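Local atomic coordinates of escrt-iii (Sulfolobus solfataricus, PDB entry 2XVC), a protein that probably acts in archaeal cell division as an ESCRT-III component recruited to the membrane, its winged-helix domain taking part in protein binding. Residues L26-F31 and K44-L49. Sequence-based numbering, arbitrary orientation.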
ATOM      1  N   LEU A  26       5.668  -3.258  -2.230  1.00 36.30           N
ATOM      2  CA  LEU A  26       5.371  -1.847  -2.088  1.00 35.91           C
ATOM      3  C   LEU A  26       6.514  -1.138  -1.385  1.00 36.01           C
ATOM      4  O   LEU A  26       6.859  -1.474  -0.251  1.00 35.89           O
ATOM      5  CB  LEU A  26       4.066  -1.643  -1.303  1.00 35.77           C
ATOM      6  CG  LEU A  26       3.636  -0.198  -1.044  1.00 36.02           C
ATOM      7  CD1 LEU A  26       3.213   0.505  -2.333  1.00 36.99           C
ATOM      8  CD2 LEU A  26       2.519  -0.149  -0.014  1.00 36.06           C
ATOM      9  N   ASP A  27       7.090  -0.158  -2.075  1.00 35.91           N
ATOM     10  CA  ASP A  27       8.111   0.711  -1.513  1.00 36.20           C
ATOM     11  C   ASP A  27       7.407   2.026  -1.218  1.00 36.20           C
ATOM     12  O   ASP A  27       7.125   2.801  -2.131  1.00 36.29           O
ATOM     13  CB  ASP A  27       9.254   0.869  -2.529  1.00 36.28           C
ATOM     14  CG  ASP A  27      10.336   1.846  -2.079  1.00 36.95           C
ATOM     15  OD1 ASP A  27      10.085   2.723  -1.231  1.00 36.35           O
ATOM     16  OD2 ASP A  27      11.461   1.737  -2.608  1.00 40.14           O
ATOM     17  N   ILE A  28       7.094   2.265   0.055  1.00 36.33           N
ATOM     18  CA  ILE A  28       6.281   3.416   0.421  1.00 36.99           C
ATOM     19  C   ILE A  28       6.931   4.727  -0.022  1.00 37.92           C
ATOM     20  O   ILE A  28       6.249   5.613  -0.545  1.00 37.53           O
ATOM     21  CB  ILE A  28       5.921   3.438   1.919  1.00 36.74           C
ATOM     22  CG1 ILE A  28       5.061   2.213   2.270  1.00 36.86           C
ATOM     23  CG2 ILE A  28       5.175   4.718   2.269  1.00 36.89           C
ATOM     24  CD1 ILE A  28       4.479   2.224   3.681  1.00 36.58           C
ATOM     25  N   GLU A  29       8.247   4.830   0.153  1.00 39.03           N
ATOM     26  CA  GLU A  29       8.990   6.016  -0.290  1.00 40.48           C
ATOM     27  C   GLU A  29       8.808   6.248  -1.795  1.00 40.04           C
ATOM     28  O   GLU A  29       8.376   7.322  -2.211  1.00 40.15           O
ATOM     29  CB  GLU A  29      10.479   5.883   0.073  1.00 41.11           C
ATOM     30  CG  GLU A  29      11.311   7.168  -0.084  1.00 45.92           C
ATOM     31  CD  GLU A  29      10.877   8.292   0.861  1.00 50.96           C
ATOM     32  OE1 GLU A  29      10.399   8.003   1.985  1.00 53.96           O
ATOM     33  OE2 GLU A  29      11.019   9.477   0.478  1.00 53.99           O
ATOM     34  N   HIS A  30       9.130   5.232  -2.596  1.00 39.83           N
ATOM     35  CA  HIS A  30       8.969   5.275  -4.049  1.00 39.71           C
ATOM     36  C   HIS A  30       7.519   5.574  -4.457  1.00 39.21           C
ATOM     37  O   HIS A  30       7.275   6.461  -5.276  1.00 39.01           O
ATOM     38  CB  HIS A  30       9.451   3.954  -4.662  1.00 40.20           C
ATOM     39  CG  HIS A  30       9.254   3.849  -6.143  1.00 41.86           C
ATOM     40  ND1 HIS A  30      10.111   4.431  -7.053  1.00 43.70           N
ATOM     41  CD2 HIS A  30       8.306   3.211  -6.876  1.00 43.50           C
ATOM     42  CE1 HIS A  30       9.696   4.166  -8.279  1.00 44.22           C
ATOM     43  NE2 HIS A  30       8.602   3.430  -8.200  1.00 44.75           N
ATOM     44  N   PHE A  31       6.564   4.854  -3.863  1.00 38.62           N
ATOM     45  CA  PHE A  31       5.146   5.014  -4.195  1.00 38.12           C
ATOM     46  C   PHE A  31       4.653   6.431  -3.924  1.00 38.41           C
ATOM     47  O   PHE A  31       3.939   7.011  -4.743  1.00 37.82           O
ATOM     48  CB  PHE A  31       4.288   3.998  -3.437  1.00 37.92           C
ATOM     49  CG  PHE A  31       2.843   3.989  -3.856  1.00 37.10           C
ATOM     50  CD1 PHE A  31       1.914   4.811  -3.225  1.00 36.00           C
ATOM     51  CD2 PHE A  31       2.414   3.156  -4.884  1.00 37.18           C
ATOM     52  CE1 PHE A  31       0.571   4.813  -3.614  1.00 36.13           C
ATOM     53  CE2 PHE A  31       1.073   3.144  -5.282  1.00 36.54           C
ATOM     54  CZ  PHE A  31       0.153   3.973  -4.643  1.00 35.95           C
ATOM     55  N   LYS A  44      -1.950   4.458   6.286  1.00 42.62           N
ATOM     56  CA  LYS A  44      -3.360   4.402   6.664  1.00 43.76           C
ATOM     57  C   LYS A  44      -4.144   3.407   5.795  1.00 43.64           C
ATOM     58  O   LYS A  44      -4.902   2.589   6.321  1.00 43.67           O
ATOM     59  CB  LYS A  44      -3.969   5.812   6.595  1.00 44.23           C
ATOM     60  CG  LYS A  44      -5.455   5.929   6.942  1.00 46.78           C
ATOM     61  CD  LYS A  44      -5.843   7.412   7.006  1.00 50.84           C
ATOM     62  CE  LYS A  44      -7.285   7.644   6.576  1.00 53.18           C
ATOM     63  NZ  LYS A  44      -8.237   7.382   7.696  1.00 56.09           N
ATOM     64  N   LEU A  45      -3.946   3.460   4.474  1.00 43.46           N
ATOM     65  CA  LEU A  45      -4.625   2.527   3.563  1.00 43.09           C
ATOM     66  C   LEU A  45      -4.167   1.079   3.753  1.00 42.96           C
ATOM     67  O   LEU A  45      -4.980   0.155   3.676  1.00 42.78           O
ATOM     68  CB  LEU A  45      -4.460   2.951   2.097  1.00 43.16           C
ATOM     69  CG  LEU A  45      -5.113   4.264   1.645  1.00 43.39           C
ATOM     70  CD1 LEU A  45      -4.536   4.721   0.320  1.00 43.12           C
ATOM     71  CD2 LEU A  45      -6.637   4.148   1.569  1.00 43.83           C
ATOM     72  N   LEU A  46      -2.871   0.885   4.001  1.00 42.86           N
ATOM     73  CA  LEU A  46      -2.332  -0.452   4.258  1.00 42.88           C
ATOM     74  C   LEU A  46      -2.914  -1.054   5.525  1.00 43.26           C
ATOM     75  O   LEU A  46      -3.219  -2.244   5.561  1.00 43.02           O
ATOM     76  CB  LEU A  46      -0.808  -0.430   4.375  1.00 42.74           C
ATOM     77  CG  LEU A  46       0.043  -0.358   3.108  1.00 42.42           C
ATOM     78  CD1 LEU A  46       1.490  -0.134   3.511  1.00 40.65           C
ATOM     79  CD2 LEU A  46      -0.101  -1.621   2.266  1.00 41.03           C
ATOM     80  N   GLU A  47      -3.049  -0.227   6.564  1.00 43.86           N
ATOM     81  CA  GLU A  47      -3.618  -0.672   7.836  1.00 44.79           C
ATOM     82  C   GLU A  47      -5.061  -1.135   7.686  1.00 44.96           C
ATOM     83  O   GLU A  47      -5.443  -2.150   8.262  1.00 45.40           O
ATOM     84  CB  GLU A  47      -3.514   0.416   8.912  1.00 45.01           C
ATOM     85  CG  GLU A  47      -2.082   0.726   9.362  1.00 46.20           C
ATOM     86  CD  GLU A  47      -1.339  -0.477   9.947  1.00 48.06           C
ATOM     87  OE1 GLU A  47      -1.980  -1.477  10.346  1.00 48.93           O
ATOM     88  OE2 GLU A  47      -0.095  -0.418  10.013  1.00 49.41           O
ATOM     89  N   ALA A  48      -5.848  -0.400   6.901  1.00 45.28           N
ATOM     90  CA  ALA A  48      -7.238  -0.770   6.635  1.00 45.52           C
ATOM     91  C   ALA A  48      -7.339  -2.082   5.850  1.00 45.74           C
ATOM     92  O   ALA A  48      -8.207  -2.909   6.136  1.00 45.76           O
ATOM     93  CB  ALA A  48      -7.970   0.354   5.913  1.00 45.41           C
ATOM     94  N   LEU A  49      -6.444  -2.270   4.877  1.00 45.74           N
ATOM     95  CA  LEU A  49      -6.346  -3.531   4.135  1.00 45.93           C
ATOM     96  C   LEU A  49      -5.944  -4.694   5.043  1.00 46.46           C
ATOM     97  O   LEU A  49      -6.506  -5.785   4.946  1.00 46.27           O
ATOM     98  CB  LEU A  49      -5.355  -3.410   2.970  1.00 45.67           C
ATOM     99  CG  LEU A  49      -5.776  -2.567   1.761  1.00 45.20           C
ATOM    100  CD1 LEU A  49      -4.617  -2.413   0.780  1.00 43.33           C
ATOM    101  CD2 LEU A  49      -6.999  -3.171   1.068  1.00 44.15           C
TER
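Leu46, on helix 39-51, meets Leu26 and Ile28 tip to tip where strand 25-27 passes into helix 28-35. Followed outward, its CB only carries the branch away from the helix; CG, anti to the carbonyl carbon (chi1 -78°), is the first atom to reach the other segment, 4.0 Å from Leu26 CD2. Both methyls then close on that same leucine methyl: Leu46 CD1 lies 3.7 Å and Leu46 CD2 3.8 Å from Leu26 CD2, which therefore rests against the fork of the Leu46 side chain. Leu46 CD1 also takes Ile28 CD1 at 3.8 Å, and so touches residues of both the strand and the helix after it. Ile28 reaches it with an extended chain, CD1 anti to CA (chi2 -172°). Behind these methyls the turn is fixed by Asp27, the N-cap: His30 N donates to Asp27 OD1 over 3.0 Å, nearly straight at 174° but from above the carboxylate plane, and Phe31 N bonds to Asp27 O. Leu26 also packs on Tyr18 and Val42, Ile28 on Val43, and Leu46 on Ile55, placing the contact in the buried core of the small winged-helix domain. Leu26 and Asp27 pair with a parallel strand of a bound peptide chain, one of whose apolar side chains packs on Leu46. An alanine here would remove CG and both methyls, and would probably leave the ends of Leu26 and Ile28 without their shared partner. With only apolar carbon meeting apolar carbon, the two segments are held by shape and burial, not by bond direction.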